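Local coordinates for protein 3-phytase (Klebsiella pneumoniae, PDB 2WNH) that probably hydrolyses phytate (inositol hexakisphosphate), releasing phosphate as a 3-phytase of the histidine acid phosphatase family, at residues L22-I27 against T213-W218; V65-E70 against G318-L323; A233-I238 against G344-R349. The protein carries 3 engineered substitutions. All coordinates share one frame; numbering follows the deposited sequence. Where two conformers were deposited one is given.

Overall arrangement
The three contacts lie in a row across the phytase fold, with contact 1 in the middle. Contacts 1 and 2 have centres about 13 Å apart and meet in the large mixed sheet, where strands 14-24 and 320-328 run antiparallel beside each other; their segments alternate along the sequence. Contact 3 lies about 12 Å from contact 1 by centres and follows it in the chain, Trp218 of helix 204-219 touching residues of helix 235-239. Contacts 2 and 3, about 19 Å apart by centres, do not touch. Contact 2 joins helix 58-77 to the strand beside 14-24, contact 1 joins the signature segment 22-27 to helix 204-219, and contact 3 joins two short helices beside it.

Contact 1 of 3, residues L22-I27 against T213-W218; sequences LSRHGI and TLRLGW
Arg24 and Ile27 reach across to Arg215 and Leu216 on helix 204-219. Arg24 and Ile27 belong to the RHGxRxP signature of histidine acid phosphatases, which begins at the C-terminal end of strand 14-24, runs into the loop after it, and in this family lines the phosphate-binding site, as is probable here. The contact is buried and has no hydrogen bond between its two segments.

The charged part is a pair of guanidinium groups. Arg24 has CG anti to the backbone N (chi1 -172°) and a chain extended as far as NE, which carries its head over to the helix, whereas Arg215 bends twice and slides past it in the opposite direction. Arg24 NH1 and Arg215 NH2 come to 3.7 Å, with NH2 at the edge of the Arg24 group, near its plane, and the two planes 61° apart. Glu212 probably offsets the like charges: one carboxylate oxygen forms a salt bridge with Arg24 NH2 and the other with Arg215 NH2. Arg24 NH1 is also bonded to the carbonyl of Ile315, and Arg215 NH1 to Asn314 OD1, so each head has its rotation fixed from more than one side.

Leu216 and Ile27 supply much of the buried surface. Ile27 CG2 lies 4.3 Å from Leu216 CD2, and Leu216 CD1 sits 4.3 Å from Arg24 NH2; Leu216 touches both residues, through CD2 and CD1.

Within 22-27, two side-chain hydrogen bonds and a packing contact brace the turn from strand to loop. Ser23 OG donates to Arg24 O from above the carbonyl plane, and Arg24 CG rides 4.3 Å above the centre of one face of the His25 ring. At the ring's edge His25 ND1 donates to Gly26 O at 2.8 Å, an almost straight bond of 174° in the imidazole plane and on a carbonyl lone pair.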
ATOM      1  N   LEU B  22     -13.544 -25.745  -9.905  1.00 12.66           N
ATOM      2  CA  LEU B  22     -14.911 -25.599 -10.408  1.00 12.75           C
ATOM      3  C   LEU B  22     -15.730 -24.868  -9.347  1.00 13.28           C
ATOM      4  O   LEU B  22     -16.078 -25.454  -8.321  1.00 12.95           O
ATOM      5  CB  LEU B  22     -15.532 -26.986 -10.714  1.00 13.97           C
ATOM      6  CG  LEU B  22     -17.004 -26.959 -11.204  1.00 14.29           C
ATOM      7  CD1 LEU B  22     -17.156 -26.201 -12.543  1.00 13.18           C
ATOM      8  CD2 LEU B  22     -17.593 -28.372 -11.312  1.00 15.57           C
ATOM      9  N   SER B  23     -16.071 -23.611  -9.632  1.00 13.07           N
ATOM     10  CA  SER B  23     -16.756 -22.731  -8.707  1.00 13.76           C
ATOM     11  C   SER B  23     -18.219 -22.587  -9.090  1.00 14.68           C
ATOM     12  O   SER B  23     -18.537 -22.536 -10.280  1.00 15.76           O
ATOM     13  CB  SER B  23     -16.127 -21.337  -8.775  1.00 13.42           C
ATOM     14  OG  SER B  23     -16.762 -20.429  -7.870  1.00 16.01           O
ATOM     15  N   ARG B  24     -19.089 -22.466  -8.084  1.00 14.31           N
ATOM     16  CA  ARG B  24     -20.461 -22.039  -8.311  1.00 14.82           C
ATOM     17  C   ARG B  24     -20.423 -20.531  -8.457  1.00 15.27           C
ATOM     18  O   ARG B  24     -19.545 -19.859  -7.888  1.00 14.94           O
ATOM     19  CB  ARG B  24     -21.364 -22.411  -7.109  1.00 14.41           C
ATOM     20  CG  ARG B  24     -22.848 -22.168  -7.392  1.00 16.83           C
ATOM     21  CD  ARG B  24     -23.737 -22.346  -6.157  1.00 17.09           C
ATOM     22  NE  ARG B  24     -25.104 -21.866  -6.472  1.00 20.56           N
ATOM     23  CZ  ARG B  24     -26.097 -21.735  -5.589  1.00 20.87           C
ATOM     24  NH1 ARG B  24     -25.917 -22.074  -4.320  1.00 20.11           N
ATOM     25  NH2 ARG B  24     -27.276 -21.240  -5.981  1.00 18.26           N
ATOM     26  N   HIS B  25     -21.381 -19.987  -9.195  1.00 15.68           N
ATOM     27  CA  HIS B  25     -21.563 -18.533  -9.176  1.00 15.02           C
ATOM     28  C   HIS B  25     -21.881 -18.045  -7.747  1.00 14.83           C
ATOM     29  O   HIS B  25     -22.234 -18.837  -6.860  1.00 14.84           O
ATOM     30  CB  HIS B  25     -22.643 -18.136 -10.178  1.00 15.92           C
ATOM     31  CG  HIS B  25     -23.966 -18.768  -9.900  1.00 16.78           C
ATOM     32  ND1 HIS B  25     -24.769 -18.391  -8.845  1.00 19.40           N
ATOM     33  CD2 HIS B  25     -24.625 -19.763 -10.545  1.00 20.37           C
ATOM     34  CE1 HIS B  25     -25.871 -19.127  -8.850  1.00 23.80           C
ATOM     35  NE2 HIS B  25     -25.806 -19.967  -9.871  1.00 20.36           N
ATOM     36  N   GLY B  26     -21.689 -16.751  -7.517  1.00 14.76           N
ATOM     37  CA  GLY B  26     -22.024 -16.142  -6.233  1.00 14.43           C
ATOM     38  C   GLY B  26     -23.520 -15.917  -6.066  1.00 15.46           C
ATOM     39  O   GLY B  26     -24.335 -16.382  -6.875  1.00 15.21           O
ATOM     40  N   ILE B  27     -23.872 -15.205  -4.998  1.00 15.46           N
ATOM     41  CA  ILE B  27     -25.276 -14.956  -4.648  1.00 14.38           C
ATOM     42  C   ILE B  27     -26.073 -14.289  -5.776  1.00 15.64           C
ATOM     43  O   ILE B  27     -25.623 -13.331  -6.396  1.00 15.10           O
ATOM     44  CB  ILE B  27     -25.366 -14.117  -3.350  1.00 13.94           C
ATOM     45  CG1 ILE B  27     -24.629 -14.839  -2.205  1.00 13.72           C
ATOM     46  CG2 ILE B  27     -26.836 -13.766  -2.999  1.00 14.47           C
ATOM     47  CD1 ILE B  27     -24.221 -13.904  -1.086  1.00 14.69           C
ATOM     48  N   THR B 213     -33.889 -19.951  -2.214  1.00 19.06           N
ATOM     49  CA  THR B 213     -34.165 -18.503  -2.182  1.00 18.58           C
ATOM     50  C   THR B 213     -33.961 -17.905  -0.774  1.00 18.88           C
ATOM     51  O   THR B 213     -33.375 -16.816  -0.628  1.00 18.35           O
ATOM     52  CB  THR B 213     -35.587 -18.195  -2.708  1.00 19.13           C
ATOM     53  OG1 THR B 213     -35.739 -18.742  -4.030  1.00 20.07           O
ATOM     54  CG2 THR B 213     -35.852 -16.685  -2.732  1.00 18.78           C
ATOM     55  N   LEU B 214     -34.444 -18.609   0.246  1.00 17.59           N
ATOM     56  CA  LEU B 214     -34.252 -18.158   1.626  1.00 17.70           C
ATOM     57  C   LEU B 214     -32.775 -18.187   2.007  1.00 17.52           C
ATOM     58  O   LEU B 214     -32.275 -17.237   2.610  1.00 16.52           O
ATOM     59  CB  LEU B 214     -35.110 -18.983   2.594  1.00 18.17           C
ATOM     60  CG  LEU B 214     -36.622 -18.854   2.345  1.00 20.88           C
ATOM     61  CD1 LEU B 214     -37.340 -19.845   3.237  1.00 20.54           C
ATOM     62  CD2 LEU B 214     -37.151 -17.447   2.603  1.00 22.20           C
ATOM     63  N   ARG B 215     -32.081 -19.273   1.647  1.00 16.46           N
ATOM     64  CA  ARG B 215     -30.647 -19.385   1.923  1.00 17.33           C
ATOM     65  C   ARG B 215     -29.864 -18.264   1.249  1.00 17.08           C
ATOM     66  O   ARG B 215     -28.958 -17.669   1.854  1.00 17.03           O
ATOM     67  CB  ARG B 215     -30.102 -20.738   1.444  1.00 16.95           C
ATOM     68  CG  ARG B 215     -28.569 -20.862   1.593  1.00 20.42           C
ATOM     69  CD  ARG B 215     -27.847 -20.475   0.278  1.00 19.22           C
ATOM     70  NE  ARG B 215     -27.860 -21.619  -0.641  1.00 19.11           N
ATOM     71  CZ  ARG B 215     -27.125 -22.712  -0.468  1.00 20.48           C
ATOM     72  NH1 ARG B 215     -26.295 -22.810   0.561  1.00 20.12           N
ATOM     73  NH2 ARG B 215     -27.221 -23.724  -1.323  1.00 21.53           N
ATOM     74  N   LEU B 216     -30.191 -18.004  -0.015  1.00 17.45           N
ATOM     75  CA  LEU B 216     -29.553 -16.904  -0.768  1.00 16.60           C
ATOM     76  C   LEU B 216     -29.883 -15.531  -0.166  1.00 16.10           C
ATOM     77  O   LEU B 216     -28.972 -14.712   0.021  1.00 16.52           O
ATOM     78  CB  LEU B 216     -29.926 -16.962  -2.265  1.00 17.92           C
ATOM     79  CG  LEU B 216     -29.292 -18.125  -3.048  1.00 19.24           C
ATOM     80  CD1 LEU B 216     -29.981 -18.298  -4.390  1.00 17.79           C
ATOM     81  CD2 LEU B 216     -27.782 -17.949  -3.206  1.00 19.59           C
ATOM     82  N   GLY B 217     -31.151 -15.286   0.185  1.00 16.88           N
ATOM     83  CA  GLY B 217     -31.523 -14.030   0.888  1.00 16.72           C
ATOM     84  C   GLY B 217     -30.831 -13.795   2.237  1.00 17.25           C
ATOM     85  O   GLY B 217     -30.489 -12.634   2.560  1.00 16.79           O
ATOM     86  N   TRP B 218     -30.650 -14.870   3.023  1.00 16.29           N
ATOM     87  CA  TRP B 218     -29.851 -14.829   4.262  1.00 16.40           C
ATOM     88  C   TRP B 218     -28.422 -14.411   3.928  1.00 16.01           C
ATOM     89  O   TRP B 218     -27.853 -13.482   4.518  1.00 15.23           O
ATOM     90  CB  TRP B 218     -29.819 -16.187   5.002  1.00 17.79           C
ATOM     91  CG  TRP B 218     -29.030 -16.071   6.303  1.00 16.36           C
ATOM     92  CD1 TRP B 218     -27.703 -16.369   6.507  1.00 18.04           C
ATOM     93  CD2 TRP B 218     -29.517 -15.538   7.544  1.00 21.15           C
ATOM     94  NE1 TRP B 218     -27.346 -16.072   7.809  1.00 21.04           N
ATOM     95  CE2 TRP B 218     -28.444 -15.575   8.468  1.00 20.24           C
ATOM     96  CE3 TRP B 218     -30.772 -15.065   7.973  1.00 24.08           C
ATOM     97  CZ2 TRP B 218     -28.580 -15.130   9.799  1.00 22.45           C
ATOM     98  CZ3 TRP B 218     -30.906 -14.621   9.307  1.00 23.04           C
ATOM     99  CH2 TRP B 218     -29.813 -14.663  10.197  1.00 21.33           C
TER

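Contact 2 of 3, residues V65-E70 against G318-L323; sequences VNKGRE and GSSLVL
Lys67 NZ, which approaches Ser320 OG to 3.9 Å, is held by three partners: Glu21 OE2 and Glu71 OE1 in salt bridges, and a water at 2.9 Å to which it donates. That water gives a hydrogen to Gly318 O at 2.8 Å, so the ammonium is joined to the backbone of the opposite segment through a single solvent molecule. No direct hydrogen bond spans the two segments.

The lysine side chain leaves helix 58-77, turns once, at chi2 (-90°), and is extended beyond it. This one bend places NZ beside the start of strand 320-328, while CE comes 4.2 Å from Ser320 OG and 4.4 Å from Gly318 O. The arrangement is that of the alpha/beta part of histidine phosphatases, a helix lying against the central mixed sheet, here with a polar link between helix and sheet.

Glu21, on strand 14-24, takes both sides of the contact with one oxygen, since its OE2 is bonded to Lys67 NZ and also to Ser320 OG, and Gln341 NE2, from strand 334-342, makes a second bond to the serine, so that the hydroxyl is bonded to side chains from both neighbouring strands. With two carboxylates close by, the lysine probably remains protonated despite its burial.

Gly318, with positive phi (66°), turns the chain into the strand and presents its carbonyl to the water. On another side of the helix, Val65 and Arg69 pack on Leu351 of the second subunit.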
ATOM      1  N   VAL B  65     -15.144 -11.779  -4.255  1.00 13.58           N
ATOM      2  CA  VAL B  65     -13.847 -11.096  -4.156  1.00 13.74           C
ATOM      3  C   VAL B  65     -13.090 -11.504  -2.888  1.00 13.59           C
ATOM      4  O   VAL B  65     -11.861 -11.750  -2.944  1.00 14.32           O
ATOM      5  CB  VAL B  65     -13.994  -9.538  -4.204  1.00 13.91           C
ATOM      6  CG1 VAL B  65     -12.654  -8.800  -3.809  1.00 15.68           C
ATOM      7  CG2 VAL B  65     -14.459  -9.064  -5.614  1.00 14.35           C
ATOM      8  N   ASN B  66     -13.799 -11.580  -1.756  1.00 13.40           N
ATOM      9  CA  ASN B  66     -13.134 -11.928  -0.470  1.00 14.63           C
ATOM     10  C   ASN B  66     -12.473 -13.306  -0.542  1.00 15.11           C
ATOM     11  O   ASN B  66     -11.320 -13.498  -0.149  1.00 14.88           O
ATOM     12  CB  ASN B  66     -14.119 -11.917   0.705  1.00 15.23           C
ATOM     13  CG  ASN B  66     -14.595 -10.509   1.096  1.00 17.77           C
ATOM     14  OD1 ASN B  66     -15.638 -10.368   1.734  1.00 22.81           O
ATOM     15  ND2 ASN B  66     -13.855  -9.495   0.730  1.00 16.55           N
ATOM     16  N   LYS B  67     -13.201 -14.271  -1.078  1.00 12.70           N
ATOM     17  CA  LYS B  67     -12.646 -15.610  -1.258  1.00 14.33           C
ATOM     18  C   LYS B  67     -11.465 -15.603  -2.258  1.00 13.33           C
ATOM     19  O   LYS B  67     -10.411 -16.192  -1.969  1.00 13.75           O
ATOM     20  CB  LYS B  67     -13.783 -16.555  -1.690  1.00 14.06           C
ATOM     21  CG  LYS B  67     -13.392 -18.044  -1.832  1.00 18.29           C
ATOM     22  CD  LYS B  67     -12.930 -18.316  -3.231  1.00 18.50           C
ATOM     23  CE  LYS B  67     -12.762 -19.812  -3.489  1.00 19.73           C
ATOM     24  NZ  LYS B  67     -12.493 -19.933  -4.976  1.00 18.09           N
ATOM     25  N   GLY B  68     -11.630 -14.931  -3.404  1.00 14.10           N
ATOM     26  CA  GLY B  68     -10.575 -14.842  -4.420  1.00 14.47           C
ATOM     27  C   GLY B  68      -9.300 -14.184  -3.865  1.00 13.54           C
ATOM     28  O   GLY B  68      -8.182 -14.600  -4.183  1.00 13.57           O
ATOM     29  N   ARG B  69      -9.468 -13.164  -3.047  1.00 13.39           N
ATOM     30  CA  ARG B  69      -8.312 -12.440  -2.488  1.00 14.18           C
ATOM     31  C   ARG B  69      -7.494 -13.347  -1.584  1.00 14.32           C
ATOM     32  O   ARG B  69      -6.268 -13.446  -1.732  1.00 14.76           O
ATOM     33  CB  ARG B  69      -8.758 -11.207  -1.689  0.70 15.07           C
ATOM     34  CG  ARG B  69      -7.583 -10.449  -1.041  0.70 18.04           C
ATOM     35  CD  ARG B  69      -8.022  -9.253  -0.191  0.70 24.91           C
ATOM     36  NE  ARG B  69      -8.990  -8.337  -0.824  0.70 28.12           N
ATOM     37  CZ  ARG B  69      -8.925  -7.861  -2.065  0.70 33.40           C
ATOM     38  NH1 ARG B  69      -7.959  -8.244  -2.904  0.70 28.85           N
ATOM     39  NH2 ARG B  69      -9.873  -7.026  -2.490  0.70 30.01           N
ATOM     40  N   GLU B  70      -8.170 -14.047  -0.677  1.00 14.72           N
ATOM     41  CA  GLU B  70      -7.452 -14.955   0.230  1.00 14.43           C
ATOM     42  C   GLU B  70      -6.819 -16.119  -0.560  1.00 15.87           C
ATOM     43  O   GLU B  70      -5.704 -16.541  -0.254  1.00 14.41           O
ATOM     44  CB  GLU B  70      -8.384 -15.436   1.336  1.00 15.97           C
ATOM     45  CG  GLU B  70      -8.968 -14.294   2.182  1.00 22.83           C
ATOM     46  CD  GLU B  70      -7.911 -13.465   2.918  1.00 34.60           C
ATOM     47  OE1 GLU B  70      -6.867 -14.029   3.329  1.00 36.35           O
ATOM     48  OE2 GLU B  70      -8.141 -12.250   3.108  1.00 36.45           O
ATOM     49  N   GLY B 318     -20.666 -19.215  -4.456  1.00 15.82           N
ATOM     50  CA  GLY B 318     -19.228 -18.997  -4.487  1.00 15.33           C
ATOM     51  C   GLY B 318     -18.398 -20.129  -3.886  1.00 14.94           C
ATOM     52  O   GLY B 318     -17.200 -19.966  -3.679  1.00 14.82           O
ATOM     53  N   SER B 319     -19.014 -21.282  -3.613  1.00 15.37           N
ATOM     54  CA  SER B 319     -18.271 -22.445  -3.135  1.00 15.26           C
ATOM     55  C   SER B 319     -17.570 -23.109  -4.331  1.00 14.20           C
ATOM     56  O   SER B 319     -17.907 -22.816  -5.481  1.00 16.07           O
ATOM     57  CB  SER B 319     -19.225 -23.439  -2.470  1.00 15.12           C
ATOM     58  OG  SER B 319     -20.105 -24.011  -3.437  1.00 15.49           O
ATOM     59  N   SER B 320     -16.585 -23.967  -4.078  1.00 14.37           N
ATOM     60  CA  SER B 320     -15.907 -24.630  -5.197  1.00 14.10           C
ATOM     61  C   SER B 320     -15.365 -26.007  -4.854  1.00 14.17           C
ATOM     62  O   SER B 320     -15.101 -26.302  -3.696  1.00 14.17           O
ATOM     63  CB  SER B 320     -14.799 -23.756  -5.781  1.00 15.26           C
ATOM     64  OG  SER B 320     -13.713 -23.652  -4.890  1.00 15.07           O
ATOM     65  N   LEU B 321     -15.238 -26.819  -5.909  1.00 13.78           N
ATOM     66  CA  LEU B 321     -14.601 -28.123  -5.889  1.00 15.19           C
ATOM     67  C   LEU B 321     -13.205 -27.915  -6.481  1.00 15.35           C
ATOM     68  O   LEU B 321     -13.052 -27.320  -7.556  1.00 15.82           O
ATOM     69  CB  LEU B 321     -15.425 -29.074  -6.773  1.00 16.72           C
ATOM     70  CG  LEU B 321     -15.051 -30.542  -6.795  1.00 23.45           C
ATOM     71  CD1 LEU B 321     -15.069 -31.145  -5.386  1.00 22.14           C
ATOM     72  CD2 LEU B 321     -16.089 -31.242  -7.690  1.00 24.54           C
ATOM     73  N   VAL B 322     -12.187 -28.400  -5.781  1.00 13.34           N
ATOM     74  CA  VAL B 322     -10.812 -28.187  -6.214  1.00 14.54           C
ATOM     75  C   VAL B 322     -10.056 -29.498  -6.360  1.00 14.88           C
ATOM     76  O   VAL B 322     -10.098 -30.341  -5.454  1.00 15.46           O
ATOM     77  CB  VAL B 322     -10.030 -27.251  -5.249  1.00 15.35           C
ATOM     78  CG1 VAL B 322      -8.575 -27.072  -5.752  1.00 15.99           C
ATOM     79  CG2 VAL B 322     -10.730 -25.894  -5.093  1.00 17.16           C
ATOM     80  N   LEU B 323      -9.299 -29.616  -7.459  1.00 13.47           N
ATOM     81  CA  LEU B 323      -8.275 -30.662  -7.596  1.00 14.85           C
ATOM     82  C   LEU B 323      -6.902 -29.981  -7.639  1.00 14.94           C
ATOM     83  O   LEU B 323      -6.702 -29.047  -8.419  1.00 15.52           O
ATOM     84  CB  LEU B 323      -8.457 -31.415  -8.909  1.00 15.58           C
ATOM     85  CG  LEU B 323      -9.855 -31.931  -9.246  1.00 19.20           C
ATOM     86  CD1 LEU B 323      -9.848 -32.553 -10.662  1.00 22.12           C
ATOM     87  CD2 LEU B 323     -10.335 -32.915  -8.203  1.00 23.91           C
TER
HETATM   88  O   HOH W   1     -15.264 -19.673  -5.674  1.00 16.19           O

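Contact 3 of 3, residues A233-I238 against G344-R349; sequences AQASQI and GLDDLR
Ala235, Ile238 and Leu345 form a small, partly buried apolar contact between two short helices, 235-239 and 345-349. The second of these follows strand 334-342 of the central sheet, with Gly344 at its N-cap position, while the first comes after helix 204-219. Trp218 of that helix packs against Ala235, Ile238 and Leu345 alike, so the joint is one of three helices.

Leu345 meets both Ala235 and Ile238. Its CG is anti to the carbonyl carbon (chi1 -75°), which sends the fork of the side chain toward helix 235-239. Both methyls, CD1 and CD2, lie 4.0 Å from Ile238 CG2, the two side chains crossing at a slant. Nearer the backbone, Leu345 CB meets Ala235 CB at 4.2 Å, and CD1 comes 3.9 Å from Ala235 O.

Beside this, Asp346 sets its carboxylate against the methyl of Ala235, with OD1 and OD2 each 3.6 Å from CB. A water carries the polar link: it accepts from Ala235 N at 2.9 Å and donates to Asp346 OD2 at 2.9 Å. Asp346 OD1 receives a weak hydrogen bond from Trp218 NE1. Gln237 OE1, from within the helix, accepts from the backbone N of Ala233 and of Gln234 just ahead of it, which fixes the approach to Ala235.

The junction therefore combines an apolar Ala235–Ile238–Leu345 patch with a carboxylate joined to the Ala235 backbone by one water, and the position of Asp346 in the first turn of its helix would tend to stabilise its negative charge.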
ATOM      1  N   ALA B 233     -34.750 -15.234  11.715  1.00 23.96           N
ATOM      2  CA  ALA B 233     -33.871 -14.243  12.324  1.00 24.96           C
ATOM      3  C   ALA B 233     -32.477 -14.754  12.697  1.00 25.61           C
ATOM      4  O   ALA B 233     -31.616 -13.971  13.096  1.00 24.87           O
ATOM      5  CB  ALA B 233     -34.554 -13.641  13.529  1.00 26.02           C
ATOM      6  N   GLN B 234     -32.251 -16.060  12.605  1.00 25.41           N
ATOM      7  CA  GLN B 234     -30.924 -16.615  12.848  1.00 26.24           C
ATOM      8  C   GLN B 234     -30.542 -17.679  11.827  1.00 24.33           C
ATOM      9  O   GLN B 234     -31.415 -18.281  11.203  1.00 23.44           O
ATOM     10  CB  GLN B 234     -30.791 -17.165  14.270  1.00 28.36           C
ATOM     11  CG  GLN B 234     -31.962 -18.002  14.744  1.00 33.65           C
ATOM     12  CD  GLN B 234     -31.849 -18.381  16.217  1.00 41.66           C
ATOM     13  OE1 GLN B 234     -32.699 -18.012  17.032  1.00 46.13           O
ATOM     14  NE2 GLN B 234     -30.793 -19.119  16.566  1.00 44.07           N
ATOM     15  N   ALA B 235     -29.234 -17.890  11.672  1.00 23.49           N
ATOM     16  CA  ALA B 235     -28.689 -18.820  10.677  1.00 22.27           C
ATOM     17  C   ALA B 235     -29.192 -20.251  10.878  1.00 23.18           C
ATOM     18  O   ALA B 235     -29.416 -20.980   9.911  1.00 22.42           O
ATOM     19  CB  ALA B 235     -27.146 -18.787  10.680  1.00 23.60           C
ATOM     20  N   SER B 236     -29.372 -20.644  12.133  1.00 23.02           N
ATOM     21  CA  SER B 236     -29.825 -22.003  12.464  1.00 23.13           C
ATOM     22  C   SER B 236     -31.170 -22.314  11.816  1.00 22.49           C
ATOM     23  O   SER B 236     -31.457 -23.461  11.484  1.00 23.45           O
ATOM     24  CB  SER B 236     -29.919 -22.166  13.979  1.00 23.52           C
ATOM     25  OG  SER B 236     -30.916 -21.312  14.508  1.00 26.25           O
ATOM     26  N   GLN B 237     -32.001 -21.293  11.633  1.00 21.64           N
ATOM     27  CA  GLN B 237     -33.301 -21.478  11.002  1.00 22.29           C
ATOM     28  C   GLN B 237     -33.190 -21.762   9.510  1.00 22.17           C
ATOM     29  O   GLN B 237     -34.051 -22.434   8.947  1.00 21.40           O
ATOM     30  CB  GLN B 237     -34.179 -20.257  11.204  1.00 22.47           C
ATOM     31  CG  GLN B 237     -34.677 -20.093  12.621  1.00 25.28           C
ATOM     32  CD  GLN B 237     -35.411 -18.794  12.783  1.00 24.75           C
ATOM     33  OE1 GLN B 237     -34.800 -17.729  12.822  1.00 25.77           O
ATOM     34  NE2 GLN B 237     -36.737 -18.865  12.863  1.00 30.87           N
ATOM     35  N   ILE B 238     -32.154 -21.227   8.860  1.00 20.97           N
ATOM     36  CA  ILE B 238     -31.882 -21.596   7.463  1.00 20.15           C
ATOM     37  C   ILE B 238     -31.379 -23.032   7.419  1.00 20.06           C
ATOM     38  O   ILE B 238     -31.868 -23.841   6.618  1.00 19.62           O
ATOM     39  CB  ILE B 238     -30.858 -20.626   6.798  1.00 20.02           C
ATOM     40  CG1 ILE B 238     -31.443 -19.214   6.722  1.00 19.80           C
ATOM     41  CG2 ILE B 238     -30.433 -21.114   5.395  1.00 21.16           C
ATOM     42  CD1 ILE B 238     -32.621 -19.071   5.781  1.00 20.33           C
ATOM     43  N   GLY B 344     -19.384 -20.296   5.582  1.00 16.50           N
ATOM     44  CA  GLY B 344     -20.618 -20.464   6.392  1.00 16.98           C
ATOM     45  C   GLY B 344     -21.668 -19.375   6.163  1.00 17.49           C
ATOM     46  O   GLY B 344     -21.389 -18.319   5.586  1.00 17.20           O
ATOM     47  N   LEU B 345     -22.900 -19.650   6.610  1.00 16.92           N
ATOM     48  CA  LEU B 345     -24.027 -18.754   6.372  1.00 17.49           C
ATOM     49  C   LEU B 345     -23.813 -17.353   6.955  1.00 17.40           C
ATOM     50  O   LEU B 345     -24.092 -16.349   6.286  1.00 16.31           O
ATOM     51  CB  LEU B 345     -25.303 -19.359   6.977  1.00 18.51           C
ATOM     52  CG  LEU B 345     -25.883 -20.523   6.185  1.00 17.89           C
ATOM     53  CD1 LEU B 345     -26.790 -21.336   7.112  1.00 18.54           C
ATOM     54  CD2 LEU B 345     -26.637 -20.039   4.963  1.00 19.69           C
ATOM     55  N   ASP B 346     -23.351 -17.280   8.196  1.00 17.64           N
ATOM     56  CA  ASP B 346     -23.169 -15.952   8.797  1.00 17.74           C
ATOM     57  C   ASP B 346     -21.962 -15.220   8.203  1.00 17.07           C
ATOM     58  O   ASP B 346     -21.998 -13.999   8.059  1.00 17.47           O
ATOM     59  CB  ASP B 346     -23.133 -16.000  10.334  1.00 18.73           C
ATOM     60  CG  ASP B 346     -24.538 -16.070  10.947  1.00 22.74           C
ATOM     61  OD1 ASP B 346     -25.528 -15.648  10.279  1.00 25.14           O
ATOM     62  OD2 ASP B 346     -24.639 -16.559  12.083  1.00 26.72           O
ATOM     63  N   ASP B 347     -20.921 -15.962   7.831  1.00 16.91           N
ATOM     64  CA  ASP B 347     -19.731 -15.363   7.193  1.00 17.66           C
ATOM     65  C   ASP B 347     -20.100 -14.705   5.856  1.00 16.73           C
ATOM     66  O   ASP B 347     -19.603 -13.611   5.537  1.00 16.49           O
ATOM     67  CB  ASP B 347     -18.607 -16.399   7.047  1.00 20.10           C
ATOM     68  CG  ASP B 347     -17.804 -16.582   8.358  1.00 24.19           C
ATOM     69  OD1 ASP B 347     -18.064 -15.874   9.365  1.00 27.24           O
ATOM     70  OD2 ASP B 347     -16.901 -17.422   8.378  1.00 30.13           O
ATOM     71  N   LEU B 348     -20.985 -15.352   5.090  1.00 13.62           N
ATOM     72  CA  LEU B 348     -21.470 -14.780   3.825  1.00 15.23           C
ATOM     73  C   LEU B 348     -22.308 -13.543   4.112  1.00 15.22           C
ATOM     74  O   LEU B 348     -22.097 -12.507   3.502  1.00 15.99           O
ATOM     75  CB  LEU B 348     -22.306 -15.802   3.046  1.00 14.38           C
ATOM     76  CG  LEU B 348     -21.467 -16.911   2.425  1.00 15.61           C
ATOM     77  CD1 LEU B 348     -22.397 -18.052   1.971  1.00 14.81           C
ATOM     78  CD2 LEU B 348     -20.599 -16.428   1.254  1.00 15.19           C
ATOM     79  N   ARG B 349     -23.241 -13.657   5.067  1.00 15.90           N
ATOM     80  CA  ARG B 349     -24.104 -12.540   5.418  1.00 14.92           C
ATOM     81  C   ARG B 349     -23.287 -11.321   5.857  1.00 15.11           C
ATOM     82  O   ARG B 349     -23.626 -10.185   5.504  1.00 15.39           O
ATOM     83  CB  ARG B 349     -25.089 -12.948   6.519  1.00 14.89           C
ATOM     84  CG  ARG B 349     -26.151 -11.879   6.815  1.00 16.44           C
ATOM     85  CD  ARG B 349     -27.247 -12.420   7.716  1.00 18.17           C
ATOM     86  NE  ARG B 349     -28.230 -11.383   8.051  1.00 16.41           N
ATOM     87  CZ  ARG B 349     -29.297 -11.059   7.321  1.00 18.14           C
ATOM     88  NH1 ARG B 349     -29.566 -11.695   6.179  1.00 16.57           N
ATOM     89  NH2 ARG B 349     -30.127 -10.098   7.751  1.00 17.72           N
TER
HETATM   90  O   HOH W   2     -27.339 -16.174  12.969  1.00 22.86           O